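Local coordinates for SusD superfamily protein (Bacteroides thetaiotaomicron VPI-5482, PDB 3HDX) that probably binds polysaccharides at the bacterial outer membrane and so helps in their uptake, as other members of the SusD family do, at residues T367-E372 with L434-K439; A121-V126 with Y200-H205; D239-T244 with S322-N327; G274-L279 with P333-I338. All coordinates share one frame; numbering follows the deposited sequence. Where two conformers were deposited one is given.

Contact 1. Residues T367-E372 with L434-K439. With EDO (1,2-ethanediol), chain D.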
loop_
_atom_site.group_PDB
_atom_site.type_symbol
_atom_site.label_atom_id
_atom_site.label_comp_id
_atom_site.label_asym_id
_atom_site.label_seq_id
_atom_site.Cartn_x
_atom_site.Cartn_y
_atom_site.Cartn_z
ATOM N N THR A 367 10.247 8.571 3.398
ATOM C CA THR A 367 10.962 9.526 4.233
ATOM C C THR A 367 10.611 9.354 5.693
ATOM O O THR A 367 11.515 9.309 6.544
ATOM C CB THR A 367 10.730 10.952 3.726
ATOM O OG1 THR A 367 11.187 11.014 2.364
ATOM C CG2 THR A 367 11.422 12.022 4.612
ATOM N N LEU A 368 9.325 9.141 5.976
ATOM C CA LEU A 368 8.898 8.904 7.378
ATOM C C LEU A 368 9.368 7.527 7.833
ATOM O O LEU A 368 9.730 7.356 8.991
ATOM C CB LEU A 368 7.372 9.100 7.582
ATOM C CG LEU A 368 6.892 10.539 7.402
ATOM C CD1 LEU A 368 5.337 10.617 7.261
ATOM C CD2 LEU A 368 7.424 11.462 8.544
ATOM N N LEU A 369 9.414 6.550 6.920
ATOM C CA LEU A 369 9.918 5.193 7.246
ATOM C C LEU A 369 11.373 5.293 7.648
ATOM O O LEU A 369 11.821 4.614 8.577
ATOM C CB LEU A 369 9.690 4.233 6.053
ATOM C CG LEU A 369 9.998 2.772 6.402
ATOM C CD1 LEU A 369 8.979 2.199 7.437
ATOM C CD2 LEU A 369 10.047 1.928 5.090
ATOM N N ARG A 370 12.130 6.075 6.889
ATOM C CA ARG A 370 13.533 6.301 7.217
ATOM C C ARG A 370 13.688 6.893 8.633
ATOM O O ARG A 370 14.581 6.476 9.363
ATOM C CB ARG A 370 14.223 7.178 6.165
ATOM C CG ARG A 370 15.712 7.174 6.335
ATOM C CD ARG A 370 16.350 8.026 5.310
ATOM N NE ARG A 370 17.792 7.924 5.342
ATOM C CZ ARG A 370 18.565 8.533 4.449
ATOM N NH1 ARG A 370 18.033 9.243 3.430
ATOM N NH2 ARG A 370 19.879 8.365 4.542
ATOM N N ALA A 371 12.860 7.883 8.966
ATOM C CA ALA A 371 12.848 8.460 10.329
ATOM C C ALA A 371 12.573 7.393 11.398
ATOM O O ALA A 371 13.288 7.291 12.392
ATOM C CB ALA A 371 11.881 9.640 10.415
ATOM N N GLU A 372 11.549 6.582 11.176
ATOM C CA GLU A 372 11.218 5.478 12.061
ATOM C C GLU A 372 12.431 4.550 12.245
ATOM O O GLU A 372 12.781 4.211 13.385
ATOM C CB GLU A 372 10.021 4.727 11.466
ATOM C CG GLU A 372 9.620 3.382 12.063
ATOM C CD GLU A 372 8.496 2.707 11.279
ATOM O OE1 GLU A 372 7.737 3.400 10.532
ATOM O OE2 GLU A 372 8.366 1.478 11.436
ATOM N N LEU A 434 0.152 1.060 13.083
ATOM C CA LEU A 434 -0.136 0.882 14.527
ATOM C C LEU A 434 0.621 -0.312 15.079
ATOM O O LEU A 434 1.120 -0.249 16.214
ATOM C CB LEU A 434 -1.642 0.706 14.749
ATOM C CG LEU A 434 -2.440 2.002 14.862
ATOM C CD1 LEU A 434 -3.931 1.688 14.792
ATOM C CD2 LEU A 434 -2.109 2.715 16.179
ATOM N N VAL A 435 0.697 -1.380 14.275
ATOM C CA VAL A 435 1.430 -2.597 14.679
ATOM C C VAL A 435 2.944 -2.302 14.772
ATOM O O VAL A 435 3.575 -2.602 15.781
ATOM C CB VAL A 435 1.118 -3.799 13.742
ATOM C CG1 VAL A 435 2.010 -5.012 14.079
ATOM C CG2 VAL A 435 -0.399 -4.184 13.775
ATOM N N ARG A 436 3.534 -1.687 13.735
ATOM C CA ARG A 436 4.988 -1.384 13.810
ATOM C C ARG A 436 5.269 -0.434 14.983
ATOM O O ARG A 436 6.247 -0.594 15.697
ATOM C CB ARG A 436 5.513 -0.766 12.516
ATOM C CG ARG A 436 5.407 -1.681 11.309
ATOM C CD ARG A 436 6.381 -1.308 10.194
ATOM N NE ARG A 436 6.394 0.127 9.974
ATOM C CZ ARG A 436 5.392 0.811 9.411
ATOM N NH1 ARG A 436 4.332 0.195 8.859
ATOM N NH2 ARG A 436 5.468 2.145 9.389
ATOM N N ARG A 437 4.416 0.575 15.149
ATOM C CA ARG A 437 4.530 1.490 16.288
ATOM C C ARG A 437 4.487 0.750 17.618
ATOM O O ARG A 437 5.334 1.003 18.475
ATOM C CB ARG A 437 3.394 2.514 16.261
ATOM C CG ARG A 437 3.416 3.542 17.399
ATOM C CD ARG A 437 2.091 4.218 17.609
ATOM N NE ARG A 437 2.143 5.067 18.804
ATOM C CZ ARG A 437 2.135 4.616 20.047
ATOM N NH1 ARG A 437 2.007 3.313 20.304
ATOM N NH2 ARG A 437 2.211 5.473 21.062
ATOM N N GLN A 438 3.560 -0.194 17.757
ATOM C CA GLN A 438 3.451 -0.891 19.026
ATOM C C GLN A 438 4.700 -1.710 19.346
ATOM O O GLN A 438 5.151 -1.769 20.491
ATOM C CB GLN A 438 2.213 -1.773 19.060
ATOM C CG GLN A 438 1.987 -2.396 20.454
ATOM C CD GLN A 438 1.937 -1.375 21.608
ATOM O OE1 GLN A 438 2.485 -1.646 22.690
ATOM N NE2 GLN A 438 1.251 -0.223 21.400
ATOM N N LYS A 439 5.266 -2.323 18.325
ATOM C CA LYS A 439 6.481 -3.118 18.502
ATOM C C LYS A 439 7.659 -2.313 18.998
ATOM O O LYS A 439 8.494 -2.828 19.748
ATOM C CB LYS A 439 6.807 -3.886 17.218
ATOM C CG LYS A 439 5.742 -5.001 16.883
ATOM C CD LYS A 439 5.843 -5.536 15.451
ATOM C CE LYS A 439 7.141 -6.296 15.207
ATOM N NZ LYS A 439 7.261 -6.654 13.746
HETATM C C1 EDO D . 4.110 -8.395 12.489
HETATM O O1 EDO D . 4.788 -7.125 12.493
HETATM C C2 EDO D . 4.072 -8.899 13.918
HETATM O O2 EDO D . 5.415 -8.998 14.430
#
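E372 of helix 363-376 and R436 of helix 430-441 meet as a buried, side-on salt bridge between two helices of the α-helical, TPR-related SusD fold. The two side chains run nearly at right angles, yet their flat ends lie close to one plane, with carboxylate and guanidinium turned only 13° apart. R436 uses NE and NH2 rather than its two terminal nitrogens: NH2 reaches E372 OE1 at 2.8 Å along an almost straight N-H...O line of 178°, and NE gives E372 OE2 a more bent bond, also 2.8 Å. Both oxygens receive on their syn lone pairs, and Y213 OH also bonds to E372 OE2. Glutamate suits this place because its extended chain, CG anti to the backbone N (chi1 169°), spans the gap between the helices. Arginine suits the opposite position because it has N-H groups for several acceptors; NH1 is paired with D433, while R420 brings a second positive charge near NH2. A leucine in place of R436 would probably leave both carboxylate oxygens of E372 without this paired N-H grip. L369 packs beside the pair, its CD1 4.0 Å from R436 NH2 in an oblique approach. Farther along, K439 NZ donates to both hydroxyls of a 1,2-ethanediol, probably from the crystallisation liquor, at 2.8 Å to O1 and 3.1 Å to O2.

Contact 2. Residues A121-V126 with Y200-H205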
loop_
_atom_site.group_PDB
_atom_site.type_symbol
_atom_site.label_atom_id
_atom_site.label_comp_id
_atom_site.label_asym_id
_atom_site.label_seq_id
_atom_site.Cartn_x
_atom_site.Cartn_y
_atom_site.Cartn_z
ATOM N N ALA A 121 2.744 -9.392 -3.705
ATOM C CA ALA A 121 1.542 -10.101 -3.273
ATOM C C ALA A 121 1.816 -10.906 -2.012
ATOM O O ALA A 121 1.016 -10.865 -1.058
ATOM C CB ALA A 121 0.988 -11.008 -4.427
ATOM N N TYR A 122 2.985 -11.581 -1.970
ATOM C CA TYR A 122 3.353 -12.334 -0.781
ATOM C C TYR A 122 3.491 -11.445 0.453
ATOM O O TYR A 122 2.969 -11.781 1.501
ATOM C CB TYR A 122 4.576 -13.218 -0.998
ATOM C CG TYR A 122 4.226 -14.602 -1.537
ATOM C CD1 TYR A 122 3.385 -15.450 -0.807
ATOM C CD2 TYR A 122 4.692 -15.050 -2.784
ATOM C CE1 TYR A 122 3.029 -16.722 -1.278
ATOM C CE2 TYR A 122 4.392 -16.342 -3.233
ATOM C CZ TYR A 122 3.521 -17.157 -2.512
ATOM O OH TYR A 122 3.196 -18.398 -3.018
ATOM N N PHE A 123 4.230 -10.346 0.333
ATOM C CA PHE A 123 4.369 -9.416 1.451
ATOM C C PHE A 123 3.007 -8.919 1.934
ATOM O O PHE A 123 2.699 -8.938 3.113
ATOM C CB PHE A 123 5.235 -8.225 1.036
ATOM C CG PHE A 123 5.159 -7.056 1.999
ATOM C CD1 PHE A 123 5.540 -7.225 3.314
ATOM C CD2 PHE A 123 4.723 -5.812 1.570
ATOM C CE1 PHE A 123 5.476 -6.154 4.197
ATOM C CE2 PHE A 123 4.669 -4.737 2.479
ATOM C CZ PHE A 123 5.098 -4.932 3.757
ATOM N N TYR A 124 2.202 -8.481 0.974
ATOM C CA TYR A 124 0.902 -7.873 1.276
ATOM C C TYR A 124 -0.004 -8.844 2.028
ATOM O O TYR A 124 -0.642 -8.502 3.013
ATOM C CB TYR A 124 0.263 -7.348 -0.034
ATOM C CG TYR A 124 -0.821 -6.320 0.189
ATOM C CD1 TYR A 124 -2.130 -6.723 0.465
ATOM C CD2 TYR A 124 -0.553 -4.943 0.130
ATOM C CE1 TYR A 124 -3.145 -5.828 0.633
ATOM C CE2 TYR A 124 -1.551 -4.008 0.304
ATOM C CZ TYR A 124 -2.857 -4.467 0.569
ATOM O OH TYR A 124 -3.860 -3.568 0.742
HETATM N N MSE A 125 -0.003 -10.091 1.571
HETATM C CA MSE A 125 -0.865 -11.100 2.163
HETATM C C MSE A 125 -0.305 -11.552 3.537
HETATM O O MSE A 125 -1.080 -11.877 4.445
HETATM C CB MSE A 125 -1.167 -12.247 1.187
HETATM C CG MSE A 125 -0.051 -13.219 1.021
HETATM SE SE MSE A 125 -0.357 -14.533 -0.349
HETATM C CE MSE A 125 -2.066 -15.229 0.328
ATOM N N VAL A 126 1.021 -11.573 3.699
ATOM C CA VAL A 126 1.639 -11.893 5.007
ATOM C C VAL A 126 1.259 -10.870 6.071
ATOM O O VAL A 126 0.976 -11.239 7.231
ATOM C CB VAL A 126 3.177 -12.112 4.898
ATOM C CG1 VAL A 126 3.883 -11.976 6.283
ATOM C CG2 VAL A 126 3.447 -13.451 4.171
ATOM N N TYR A 200 12.513 -1.711 -4.427
ATOM C CA TYR A 200 13.182 -1.269 -3.187
ATOM C C TYR A 200 12.198 -0.857 -2.092
ATOM O O TYR A 200 12.474 -1.086 -0.913
ATOM C CB TYR A 200 14.217 -0.166 -3.437
ATOM C CG TYR A 200 15.568 -0.647 -3.924
ATOM C CD1 TYR A 200 16.422 -1.318 -3.071
ATOM C CD2 TYR A 200 15.982 -0.442 -5.228
ATOM C CE1 TYR A 200 17.675 -1.753 -3.489
ATOM C CE2 TYR A 200 17.262 -0.837 -5.654
ATOM C CZ TYR A 200 18.091 -1.502 -4.802
ATOM O OH TYR A 200 19.323 -1.934 -5.191
ATOM N N SER A 201 11.075 -0.269 -2.479
ATOM C CA SER A 201 10.068 0.176 -1.507
ATOM C C SER A 201 9.435 -1.013 -0.802
ATOM O O SER A 201 9.182 -0.941 0.410
ATOM C CB SER A 201 8.995 1.097 -2.134
ATOM O OG SER A 201 8.005 0.397 -2.862
ATOM N N VAL A 202 9.209 -2.101 -1.544
ATOM C CA VAL A 202 8.665 -3.318 -0.948
ATOM C C VAL A 202 9.712 -3.874 0.018
ATOM O O VAL A 202 9.357 -4.313 1.113
ATOM C CB VAL A 202 8.157 -4.341 -2.012
ATOM C CG1 VAL A 202 7.540 -5.562 -1.312
ATOM C CG2 VAL A 202 7.155 -3.687 -2.953
ATOM N N LEU A 203 10.982 -3.950 -0.416
ATOM C CA LEU A 203 12.076 -4.405 0.483
ATOM C C LEU A 203 12.119 -3.595 1.766
ATOM O O LEU A 203 12.181 -4.158 2.854
ATOM C CB LEU A 203 13.455 -4.362 -0.204
ATOM C CG LEU A 203 13.743 -5.481 -1.204
ATOM C CD1 LEU A 203 15.042 -5.138 -1.915
ATOM C CD2 LEU A 203 13.900 -6.802 -0.469
ATOM N N ALA A 204 12.079 -2.270 1.631
ATOM C CA ALA A 204 12.131 -1.407 2.812
ATOM C C ALA A 204 11.012 -1.744 3.807
ATOM O O ALA A 204 11.242 -1.845 5.001
ATOM C CB ALA A 204 12.064 0.098 2.415
ATOM N N HIS A 205 9.807 -1.885 3.275
ATOM C CA HIS A 205 8.652 -2.214 4.105
ATOM C C HIS A 205 8.662 -3.631 4.672
ATOM O O HIS A 205 8.173 -3.839 5.788
ATOM C CB HIS A 205 7.345 -1.827 3.415
ATOM C CG HIS A 205 7.009 -0.385 3.587
ATOM N ND1 HIS A 205 6.679 0.131 4.825
ATOM C CD2 HIS A 205 6.915 0.642 2.701
ATOM C CE1 HIS A 205 6.418 1.421 4.692
ATOM N NE2 HIS A 205 6.570 1.761 3.420
#
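F123 reaches from helix 104-129 to V202 and H205 of helix 196-209, and its ring supplies the whole of this side's contact. From CA, the CB bond heads toward the partner helix. With CG turned opposite the backbone N (chi1 166°), the ring is carried into the space between the helices; the CA atoms of F123 and V202, the nearest pair of the two segments, are 7.8 Å apart. On one flank CD2 rests 4.0 Å from V202 CG1, a methyl group that approaches the ring obliquely. Farther out on the same flank, CE2 comes within 4.1 Å of H205 CB. Across the ring, CE1 lies 3.9 Å from the backbone O of H205. At the far end CZ meets both features of that residue, 3.8 Å from H205 CB and equally near its O. Cutting the ring back to an alanine is likely to open a gap between the helices and leave V202 CG1 and H205 CB without their aromatic neighbour. Phenylalanine suits the place because it is long enough to bridge the helices and asks for no polar partner; V202, branched at CB, offers the methyl CG1, and also touches L163 of helix 152-169. The imidazole of H205 leads away, bonding through NE2 to D365 and stacking on W429. Such packing of one aromatic ring against a neighbouring helix is in keeping with the TPR-related helical fold of the SusD family.

Contact 3. Residues D239-T244 with S322-N327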
loop_
_atom_site.group_PDB
_atom_site.type_symbol
_atom_site.label_atom_id
_atom_site.label_comp_id
_atom_site.label_asym_id
_atom_site.label_seq_id
_atom_site.Cartn_x
_atom_site.Cartn_y
_atom_site.Cartn_z
ATOM N N ASP A 239 -1.559 19.321 -4.971
ATOM C CA ASP A 239 -1.319 18.186 -5.915
ATOM C C ASP A 239 -1.668 16.827 -5.311
ATOM O O ASP A 239 -2.036 15.902 -6.037
ATOM C CB ASP A 239 0.120 18.194 -6.444
ATOM C CG ASP A 239 0.400 19.331 -7.443
ATOM O OD1 ASP A 239 -0.560 19.939 -7.998
ATOM O OD2 ASP A 239 1.596 19.612 -7.711
ATOM N N LEU A 240 -1.600 16.712 -3.997
ATOM C CA LEU A 240 -1.964 15.456 -3.369
ATOM C C LEU A 240 -3.459 15.205 -3.451
ATOM O O LEU A 240 -3.875 14.076 -3.661
ATOM C CB LEU A 240 -1.519 15.442 -1.904
ATOM C CG LEU A 240 -1.796 14.199 -1.062
ATOM C CD1 LEU A 240 -1.099 12.955 -1.652
ATOM C CD2 LEU A 240 -1.374 14.454 0.385
ATOM N N THR A 241 -4.242 16.269 -3.298
ATOM C CA THR A 241 -5.683 16.172 -3.122
ATOM C C THR A 241 -6.530 16.548 -4.337
ATOM O O THR A 241 -7.737 16.284 -4.341
ATOM C CB THR A 241 -6.096 17.066 -1.916
ATOM O OG1 THR A 241 -5.746 18.441 -2.168
ATOM C CG2 THR A 241 -5.441 16.584 -0.638
ATOM N N SER A 242 -5.903 17.136 -5.362
ATOM C CA SER A 242 -6.611 17.567 -6.552
ATOM C C SER A 242 -7.267 16.420 -7.293
ATOM O O SER A 242 -6.764 15.293 -7.328
ATOM C CB SER A 242 -5.618 18.202 -7.546
ATOM O OG SER A 242 -6.254 18.556 -8.747
ATOM N N GLU A 243 -8.332 16.766 -8.013
ATOM C CA GLU A 243 -9.070 15.847 -8.878
ATOM C C GLU A 243 -8.168 15.320 -10.024
ATOM O O GLU A 243 -8.440 14.284 -10.620
ATOM C CB GLU A 243 -10.310 16.571 -9.445
ATOM C CG GLU A 243 -11.383 16.951 -8.404
ATOM C CD GLU A 243 -11.216 18.295 -7.618
ATOM O OE1 GLU A 243 -10.107 18.939 -7.615
ATOM O OE2 GLU A 243 -12.242 18.662 -6.967
ATOM N N THR A 244 -7.105 16.069 -10.352
ATOM C CA THR A 244 -6.112 15.701 -11.381
ATOM C C THR A 244 -4.708 15.579 -10.769
ATOM O O THR A 244 -3.695 15.657 -11.467
ATOM C CB THR A 244 -6.127 16.665 -12.578
ATOM O OG1 THR A 244 -5.929 18.000 -12.116
ATOM C CG2 THR A 244 -7.475 16.523 -13.317
ATOM N N SER A 322 -11.479 22.183 3.850
ATOM C CA SER A 322 -10.069 22.112 4.144
ATOM C C SER A 322 -9.548 21.151 3.072
ATOM O O SER A 322 -10.348 20.547 2.317
ATOM C CB SER A 322 -9.855 21.523 5.529
ATOM O OG SER A 322 -10.432 20.219 5.611
ATOM N N TYR A 323 -8.235 20.944 3.013
ATOM C CA TYR A 323 -7.696 20.045 1.974
ATOM C C TYR A 323 -8.078 18.565 2.142
ATOM O O TYR A 323 -8.227 17.866 1.146
ATOM C CB TYR A 323 -6.195 20.206 1.794
ATOM C CG TYR A 323 -5.855 21.388 0.920
ATOM C CD1 TYR A 323 -6.016 21.311 -0.461
ATOM C CD2 TYR A 323 -5.325 22.560 1.446
ATOM C CE1 TYR A 323 -5.697 22.398 -1.311
ATOM C CE2 TYR A 323 -5.002 23.651 0.605
ATOM C CZ TYR A 323 -5.176 23.550 -0.761
ATOM O OH TYR A 323 -4.857 24.630 -1.574
ATOM N N TYR A 324 -8.290 18.121 3.373
ATOM C CA TYR A 324 -8.731 16.739 3.625
ATOM C C TYR A 324 -10.217 16.530 3.797
ATOM O O TYR A 324 -10.688 15.415 3.571
ATOM C CB TYR A 324 -8.056 16.197 4.879
ATOM C CG TYR A 324 -6.690 15.542 4.706
ATOM C CD1 TYR A 324 -5.873 15.755 3.588
ATOM C CD2 TYR A 324 -6.214 14.713 5.724
ATOM C CE1 TYR A 324 -4.643 15.132 3.475
ATOM C CE2 TYR A 324 -4.994 14.107 5.630
ATOM C CZ TYR A 324 -4.202 14.315 4.510
ATOM O OH TYR A 324 -2.989 13.711 4.342
ATOM N N VAL A 325 -10.938 17.561 4.252
ATOM C CA VAL A 325 -12.318 17.398 4.683
ATOM C C VAL A 325 -13.225 18.535 4.184
ATOM O O VAL A 325 -12.863 19.706 4.233
ATOM C CB VAL A 325 -12.357 17.351 6.240
ATOM C CG1 VAL A 325 -13.769 17.155 6.748
ATOM C CG2 VAL A 325 -11.436 16.239 6.779
ATOM N N GLN A 326 -14.422 18.172 3.772
ATOM C CA GLN A 326 -15.458 19.117 3.346
ATOM C C GLN A 326 -16.687 18.973 4.239
ATOM O O GLN A 326 -16.800 18.038 5.043
ATOM C CB GLN A 326 -15.825 18.891 1.885
ATOM C CG GLN A 326 -14.787 19.442 0.919
ATOM C CD GLN A 326 -15.144 19.228 -0.516
ATOM O OE1 GLN A 326 -16.333 19.162 -0.882
ATOM N NE2 GLN A 326 -14.134 19.211 -1.362
ATOM N N ASN A 327 -17.612 19.933 4.108
ATOM C CA ASN A 327 -18.849 19.918 4.888
ATOM C C ASN A 327 -18.595 20.020 6.380
ATOM O O ASN A 327 -19.273 19.355 7.201
ATOM C CB ASN A 327 -19.733 18.704 4.569
ATOM C CG ASN A 327 -20.111 18.600 3.135
ATOM O OD1 ASN A 327 -19.884 19.502 2.334
ATOM N ND2 ASN A 327 -20.767 17.494 2.806
HETATM O O HOH W 1 -14.017 19.462 -4.304
#
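T241, at the close of helix 237-241, brings its CA to 6.7 Å from that of Y323, in the loop leading to strand 325-326; at S242 the chain leaves helical geometry. T241 OG1 stands between the backbone N and carbonyl carbon (chi1 61°), 3.4 Å from Y323 CD1, to which it comes obliquely, while bonding back to I237 O of its own helix. Its methyl CG2 lies 3.5 Å from Y323 O and meets the edge of the Y324 ring at CD1. Threonine thus offers a hydroxyl that its own helix satisfies and a methyl for packing. The contact joins this helix end to a short β-hairpin of the SusD fold, and just beyond it S242 OG accepts from T244 N in an ST turn. Before the strand, S322 closes a tight loop, with both its N and its OG bonded to V325 O, the hydroxyl at 2.8 Å. L240 CD2 sits 4.3 Å from Y324 OH, a phenol held by R422 O and K337 NZ.

Contact 4. Residues G274-L279 with P333-I338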
loop_
_atom_site.group_PDB
_atom_site.type_symbol
_atom_site.label_atom_id
_atom_site.label_comp_id
_atom_site.label_asym_id
_atom_site.label_seq_id
_atom_site.Cartn_x
_atom_site.Cartn_y
_atom_site.Cartn_z
ATOM N N GLY A 274 -12.955 -1.467 -6.720
ATOM C CA GLY A 274 -12.602 -0.805 -5.427
ATOM C C GLY A 274 -11.873 0.577 -5.368
ATOM O O GLY A 274 -10.753 0.791 -5.885
ATOM N N HIS A 275 -12.501 1.521 -4.665
ATOM C CA HIS A 275 -12.006 2.899 -4.504
ATOM C C HIS A 275 -12.429 3.419 -3.138
ATOM O O HIS A 275 -13.573 3.193 -2.716
ATOM C CB HIS A 275 -12.662 3.795 -5.567
ATOM C CG HIS A 275 -12.290 3.415 -6.961
ATOM N ND1 HIS A 275 -11.123 3.845 -7.570
ATOM C CD2 HIS A 275 -12.848 2.511 -7.808
ATOM C CE1 HIS A 275 -11.021 3.264 -8.757
ATOM N NE2 HIS A 275 -12.053 2.453 -8.926
ATOM N N LEU A 276 -11.537 4.130 -2.448
ATOM C CA LEU A 276 -11.871 4.685 -1.138
ATOM C C LEU A 276 -13.128 5.548 -1.192
ATOM O O LEU A 276 -13.922 5.556 -0.254
ATOM C CB LEU A 276 -10.736 5.547 -0.556
ATOM C CG LEU A 276 -10.977 6.200 0.813
ATOM C CD1 LEU A 276 -11.192 5.110 1.901
ATOM C CD2 LEU A 276 -9.855 7.162 1.202
ATOM N N GLU A 277 -13.252 6.308 -2.270
ATOM C CA GLU A 277 -14.421 7.181 -2.483
ATOM C C GLU A 277 -15.774 6.488 -2.282
ATOM O O GLU A 277 -16.732 7.129 -1.884
ATOM C CB GLU A 277 -14.417 7.797 -3.889
ATOM C CG GLU A 277 -13.285 8.743 -4.209
ATOM C CD GLU A 277 -12.102 8.103 -4.904
ATOM O OE1 GLU A 277 -11.795 6.924 -4.660
ATOM O OE2 GLU A 277 -11.462 8.788 -5.704
ATOM N N GLN A 278 -15.872 5.199 -2.590
ATOM C CA GLN A 278 -17.102 4.440 -2.334
ATOM C C GLN A 278 -17.506 4.505 -0.846
ATOM O O GLN A 278 -18.720 4.609 -0.509
ATOM C CB GLN A 278 -16.950 2.992 -2.790
ATOM C CG GLN A 278 -16.827 2.853 -4.295
ATOM C CD GLN A 278 -16.350 1.482 -4.801
ATOM O OE1 GLN A 278 -15.838 0.658 -4.038
ATOM N NE2 GLN A 278 -16.492 1.248 -6.136
ATOM N N LEU A 279 -16.493 4.475 0.026
ATOM C CA LEU A 279 -16.689 4.540 1.451
ATOM C C LEU A 279 -16.739 5.949 2.025
ATOM O O LEU A 279 -17.415 6.167 3.019
ATOM C CB LEU A 279 -15.564 3.751 2.175
ATOM C CG LEU A 279 -15.497 2.240 1.908
ATOM C CD1 LEU A 279 -14.163 1.656 2.439
ATOM C CD2 LEU A 279 -16.714 1.517 2.483
ATOM N N PRO A 333 -18.828 15.421 8.597
ATOM C CA PRO A 333 -18.023 15.965 7.511
ATOM C C PRO A 333 -17.469 14.847 6.620
ATOM O O PRO A 333 -17.204 13.751 7.092
ATOM C CB PRO A 333 -16.881 16.703 8.222
ATOM C CG PRO A 333 -17.023 16.458 9.636
ATOM C CD PRO A 333 -18.179 15.606 9.911
ATOM N N VAL A 334 -17.262 15.177 5.357
ATOM C CA VAL A 334 -16.837 14.233 4.336
ATOM C C VAL A 334 -15.319 14.267 4.193
ATOM O O VAL A 334 -14.744 15.326 3.905
ATOM C CB VAL A 334 -17.480 14.558 2.988
ATOM C CG1 VAL A 334 -16.912 13.686 1.860
ATOM C CG2 VAL A 334 -19.035 14.380 3.071
ATOM N N PHE A 335 -14.682 13.099 4.335
ATOM C CA PHE A 335 -13.252 12.967 4.081
ATOM C C PHE A 335 -13.098 12.968 2.545
ATOM O O PHE A 335 -13.350 11.963 1.847
ATOM C CB PHE A 335 -12.723 11.698 4.725
ATOM C CG PHE A 335 -11.265 11.490 4.532
ATOM C CD1 PHE A 335 -10.383 12.211 5.312
ATOM C CD2 PHE A 335 -10.760 10.604 3.576
ATOM C CE1 PHE A 335 -9.025 12.075 5.190
ATOM C CE2 PHE A 335 -9.359 10.447 3.439
ATOM C CZ PHE A 335 -8.513 11.167 4.270
ATOM N N SER A 336 -12.689 14.129 2.048
ATOM C CA SER A 336 -12.637 14.420 0.630
ATOM C C SER A 336 -11.229 14.446 0.044
ATOM O O SER A 336 -11.052 14.817 -1.116
ATOM C CB SER A 336 -13.339 15.774 0.410
ATOM O OG SER A 336 -12.699 16.789 1.159
ATOM N N LYS A 337 -10.223 14.020 0.820
ATOM C CA LYS A 337 -8.833 14.012 0.358
ATOM C C LYS A 337 -8.687 13.388 -1.037
ATOM O O LYS A 337 -7.998 13.925 -1.891
ATOM C CB LYS A 337 -7.970 13.244 1.355
ATOM C CG LYS A 337 -6.525 13.104 0.987
ATOM C CD LYS A 337 -5.816 12.175 1.931
ATOM C CE LYS A 337 -4.358 11.963 1.522
ATOM N NZ LYS A 337 -3.533 11.215 2.560
ATOM N N ILE A 338 -9.288 12.213 -1.194
ATOM C CA ILE A 338 -9.219 11.397 -2.409
ATOM C C ILE A 338 -10.595 11.523 -3.069
ATOM O O ILE A 338 -11.631 11.119 -2.493
ATOM C CB ILE A 338 -8.821 9.927 -2.094
ATOM C CG1 ILE A 338 -7.523 9.897 -1.264
ATOM C CG2 ILE A 338 -8.740 9.130 -3.402
ATOM C CD1 ILE A 338 -6.921 8.531 -1.009
#
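The second strand of a two-stranded β-hairpin, 334-335, and the turn that follows it pack on the short helix 276-280 in the SusD fold, where L276 touches both F335 and I338. All four touching residues are buried. L276 points at the hairpin with CG swung away from the backbone N (chi1 179°), which sends its CD2 methyl forward to do all the touching. That one methyl lies 4.0 Å from F335 CE2, reaching the phenyl ring at its edge and near its plane, and 3.9 Å from I338 CD1. The leucine crosses both neighbours at about a right angle; leucine suits the place because its chain carries an apolar methyl far enough to touch both. I338, with branches in two directions, suits the place as well: its CD1 goes to L276, its CG2 to the next residue of the helix. There E277 bends at chi2 (95°) and sets its CG by the carbonyl and its carboxylate by the CG2 methyl of I338. A carboxylate among these aliphatic groups needs polar company, and it finds it outside the pair, OE1 with S356 OG and OE2 with the backbone N of I340. Those two bonds hold the group beside the isoleucine and probably offset the cost of burying it. E277 OE2 stands 3.6 Å from I338 CG2, while E277 CG comes 3.4 Å from the carbonyl oxygen I338 O.

Overall arrangement
The four contacts fall into two pairs. Contacts 3 and 4, with centres 10 Å apart, share the hairpin of strands 325-326 and 334-335, whose probable hydrogen bonds include Q326 N to V334 O at 2.9 Å; one short helix packs on the residues leading into its first strand, another on its second strand and the loop beyond. Contacts 1 and 2 are joined through the helical core, where L369 CD2 lies 3.7 Å from H205 CE1, although the two contacts are far apart along the chain. The pairs stay apart: their closest approach, contact 1 to contact 3, is about 9 Å between nearest atoms. The bound 1,2-ethanediol lies at contact 1 and does not by itself mark a carbohydrate site.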